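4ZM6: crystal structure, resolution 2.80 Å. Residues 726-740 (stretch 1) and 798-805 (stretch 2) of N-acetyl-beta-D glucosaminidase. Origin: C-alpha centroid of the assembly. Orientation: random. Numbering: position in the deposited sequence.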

# COMPACT_ATOMS: atom_id res chain seq x y z
N ALA A 726 37.73 13.80 -12.64
CA ALA A 726 38.90 13.57 -11.79
C ALA A 726 39.15 14.76 -10.86
O ALA A 726 39.46 14.57 -9.68
CB ALA A 726 40.13 13.33 -12.65
N PHE A 727 39.01 15.96 -11.40
CA PHE A 727 39.16 17.19 -10.63
C PHE A 727 38.13 17.24 -9.50
O PHE A 727 38.50 17.37 -8.33
CB PHE A 727 38.99 18.39 -11.54
CG PHE A 727 39.06 19.71 -10.83
CD1 PHE A 727 40.27 20.28 -10.50
CD2 PHE A 727 37.89 20.39 -10.50
CE1 PHE A 727 40.33 21.50 -9.86
CE2 PHE A 727 37.94 21.61 -9.86
CZ PHE A 727 39.16 22.17 -9.53
N GLN A 728 36.86 17.12 -9.85
CA GLN A 728 35.77 17.16 -8.86
C GLN A 728 35.92 16.07 -7.79
O GLN A 728 35.69 16.31 -6.61
CB GLN A 728 34.41 17.04 -9.55
CG GLN A 728 34.04 18.23 -10.43
CD GLN A 728 33.83 19.50 -9.64
OE1 GLN A 728 33.03 19.53 -8.71
NE2 GLN A 728 34.55 20.55 -10.00
N GLN A 729 36.32 14.87 -8.21
CA GLN A 729 36.51 13.77 -7.27
C GLN A 729 37.58 14.08 -6.23
O GLN A 729 37.40 13.77 -5.06
CB GLN A 729 36.87 12.48 -8.00
CG GLN A 729 37.23 11.32 -7.10
CD GLN A 729 37.65 10.09 -7.88
OE1 GLN A 729 38.67 10.10 -8.58
NE2 GLN A 729 36.86 9.03 -7.78
N ARG A 730 38.69 14.67 -6.65
CA ARG A 730 39.76 15.01 -5.70
C ARG A 730 39.39 16.22 -4.83
O ARG A 730 39.65 16.21 -3.63
CB ARG A 730 41.10 15.25 -6.41
CG ARG A 730 42.21 15.70 -5.47
CD ARG A 730 43.60 15.59 -6.08
NE ARG A 730 44.65 15.88 -5.10
CZ ARG A 730 45.07 15.04 -4.14
NH1 ARG A 730 44.54 13.83 -4.02
NH2 ARG A 730 46.03 15.42 -3.31
N ASN A 731 38.78 17.24 -5.43
CA ASN A 731 38.68 18.55 -4.78
C ASN A 731 37.30 18.96 -4.28
O ASN A 731 37.19 19.63 -3.26
CB ASN A 731 39.23 19.63 -5.71
CG ASN A 731 40.71 19.43 -6.03
OD1 ASN A 731 41.57 19.64 -5.18
ND2 ASN A 731 41.01 19.03 -7.26
N PHE A 732 36.24 18.59 -5.01
CA PHE A 732 34.88 18.98 -4.62
C PHE A 732 33.88 17.85 -4.89
O PHE A 732 32.91 18.05 -5.63
CB PHE A 732 34.47 20.25 -5.36
CG PHE A 732 35.41 21.39 -5.16
CD1 PHE A 732 35.25 22.26 -4.08
CD2 PHE A 732 36.48 21.59 -6.03
CE1 PHE A 732 36.13 23.31 -3.88
CE2 PHE A 732 37.36 22.64 -5.83
CZ PHE A 732 37.18 23.51 -4.76
N PRO A 733 34.10 16.68 -4.27
CA PRO A 733 33.33 15.46 -4.59
C PRO A 733 31.82 15.64 -4.42
O PRO A 733 31.04 14.99 -5.11
CB PRO A 733 33.84 14.43 -3.57
CG PRO A 733 35.05 15.03 -2.93
CD PRO A 733 34.88 16.51 -3.03
N HIS A 734 31.45 16.53 -3.51
CA HIS A 734 30.05 16.89 -3.29
C HIS A 734 29.39 17.58 -4.49
O HIS A 734 28.18 17.72 -4.51
CB HIS A 734 29.90 17.75 -2.03
CG HIS A 734 30.69 19.03 -2.05
ND1 HIS A 734 32.01 19.10 -1.68
CD2 HIS A 734 30.32 20.29 -2.39
CE1 HIS A 734 32.43 20.35 -1.80
NE2 HIS A 734 31.43 21.09 -2.23
N TRP A 735 30.18 17.99 -5.49
CA TRP A 735 29.62 18.58 -6.72
C TRP A 735 29.64 17.67 -7.95
O TRP A 735 28.96 17.95 -8.93
CB TRP A 735 30.34 19.88 -7.07
CG TRP A 735 29.99 21.04 -6.22
CD1 TRP A 735 28.82 21.24 -5.54
CD2 TRP A 735 30.79 22.20 -5.98
NE1 TRP A 735 28.86 22.45 -4.88
CE2 TRP A 735 30.06 23.06 -5.14
CE3 TRP A 735 32.07 22.59 -6.40
CZ2 TRP A 735 30.56 24.28 -4.70
CZ3 TRP A 735 32.57 23.81 -5.96
CH2 TRP A 735 31.82 24.64 -5.11
N LEU A 736 30.41 16.59 -7.91
CA LEU A 736 30.54 15.69 -9.06
C LEU A 736 29.21 15.41 -9.75
O LEU A 736 29.10 15.54 -10.97
CB LEU A 736 31.20 14.37 -8.63
CG LEU A 736 31.41 13.31 -9.71
CD1 LEU A 736 32.03 13.89 -10.97
CD2 LEU A 736 32.29 12.18 -9.16
N SER A 737 28.18 15.07 -8.97
CA SER A 737 26.87 14.72 -9.54
C SER A 737 26.20 15.86 -10.32
O SER A 737 25.41 15.62 -11.23
CB SER A 737 25.92 14.24 -8.44
OG SER A 737 25.40 15.34 -7.72
N THR A 738 26.50 17.10 -9.95
CA THR A 738 25.94 18.26 -10.64
C THR A 738 26.59 18.44 -12.02
O THR A 738 25.91 18.73 -13.01
CB THR A 738 26.13 19.54 -9.82
OG1 THR A 738 25.49 19.37 -8.56
CG2 THR A 738 25.52 20.74 -10.52
N TYR A 739 27.91 18.27 -12.07
CA TYR A 739 28.64 18.29 -13.33
C TYR A 739 28.17 17.12 -14.20
O TYR A 739 27.90 17.30 -15.39
CB TYR A 739 30.15 18.23 -13.08
CG TYR A 739 30.78 19.55 -12.68
CD1 TYR A 739 30.82 19.96 -11.34
CD2 TYR A 739 31.33 20.40 -13.63
CE1 TYR A 739 31.40 21.17 -10.98
CE2 TYR A 739 31.91 21.60 -13.28
CZ TYR A 739 31.95 21.99 -11.96
OH TYR A 739 32.54 23.20 -11.64
N GLN A 740 28.05 15.94 -13.60
CA GLN A 740 27.56 14.75 -14.30
C GLN A 740 26.14 14.93 -14.86
O GLN A 740 25.82 14.41 -15.93
CB GLN A 740 27.57 13.54 -13.37
CG GLN A 740 28.95 12.96 -13.12
CD GLN A 740 28.94 11.81 -12.14
OE1 GLN A 740 28.05 11.71 -11.30
NE2 GLN A 740 29.93 10.93 -12.23
N ALA A 798 28.05 28.63 -10.99
CA ALA A 798 27.94 27.78 -9.81
C ALA A 798 29.13 26.82 -9.70
O ALA A 798 29.97 26.76 -10.59
CB ALA A 798 26.63 26.99 -9.85
N CYS A 799 29.19 26.10 -8.59
CA CYS A 799 30.23 25.11 -8.34
C CYS A 799 31.61 25.61 -8.78
O CYS A 799 32.36 24.94 -9.49
CB CYS A 799 29.86 23.79 -9.01
SG CYS A 799 28.21 23.22 -8.52
N VAL A 800 31.92 26.83 -8.32
CA VAL A 800 33.22 27.46 -8.52
C VAL A 800 34.20 26.86 -7.53
O VAL A 800 33.90 26.75 -6.34
CB VAL A 800 33.13 28.97 -8.24
CG1 VAL A 800 34.51 29.62 -8.33
CG2 VAL A 800 32.14 29.65 -9.18
N GLY A 801 35.37 26.47 -8.02
CA GLY A 801 36.37 25.83 -7.19
C GLY A 801 37.74 25.77 -7.83
O GLY A 801 37.87 25.50 -9.03
N VAL A 802 38.77 26.02 -7.02
CA VAL A 802 40.16 25.89 -7.43
C VAL A 802 40.74 24.69 -6.72
O VAL A 802 40.28 24.32 -5.65
CB VAL A 802 40.94 27.15 -7.03
CG1 VAL A 802 42.36 27.11 -7.59
CG2 VAL A 802 40.19 28.40 -7.48
N ALA A 803 41.76 24.06 -7.31
CA ALA A 803 42.44 22.92 -6.69
C ALA A 803 43.15 23.39 -5.44
O ALA A 803 43.54 24.56 -5.35
CB ALA A 803 43.43 22.30 -7.65
N GLN A 804 43.32 22.49 -4.47
CA GLN A 804 44.04 22.83 -3.23
C GLN A 804 45.46 23.32 -3.51
O GLN A 804 45.86 24.39 -3.05
CB GLN A 804 44.06 21.69 -2.18
CG GLN A 804 43.78 20.25 -2.62
CD GLN A 804 42.38 19.79 -2.22
OE1 GLN A 804 41.40 20.51 -2.41
NE2 GLN A 804 42.30 18.58 -1.67
N GLU A 805 46.20 22.52 -4.27
CA GLU A 805 47.56 22.85 -4.69
C GLU A 805 47.72 24.28 -5.24
O GLU A 805 48.72 24.94 -4.97
CB GLU A 805 47.99 21.85 -5.77
CG GLU A 805 49.46 21.95 -6.19
CD GLU A 805 50.41 21.31 -5.19
OE1 GLU A 805 49.94 20.70 -4.20
OE2 GLU A 805 51.63 21.40 -5.41
O HOH W 1 34.64 23.33 -8.83

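The centre of the contact is C799 against the indole of W735. C799 CA sits 3.4 Å from the centroid of the W735 six-membered ring, almost on the ring normal, a CH-pi contact; C799 SG lies 3.5 Å from the centroid of the five-membered ring, so one small residue spans both rings of the indole. C799 CB also packs at 3.6 Å from Y739 CE1, and T738 CG2 approaches C799 SG at 4.2 Å. Next along the strand, G801 leaves room for aromatic rings: F732 CZ reaches G801 CA at 3.5 Å, and a beta carbon here would run into F732 CE2. The buried F727, chi1 t, turns its ring edge to the backbone, with CZ 3.6 Å from G801 O and CE1 3.9 Å from A803 CB, where a short methyl fits. V800 and V802 point their side chains away and offer mainly backbone. Polar links flank this packing. Y739 OH donates to C799 O at 2.8 Å, and a water accepting from Q728 NE2 (3.0 Å) donates to the same C799 O (2.9 Å). Where the helix ends, N731 ND2 bonds F727 O at 3.2 Å, while N731 OD1 accepts a weak hydrogen bond from Q804 N at 3.4 Å. Q804 OE1 lies 2.9 Å from N731 OD1, but as modelled both are acceptors and do not bond.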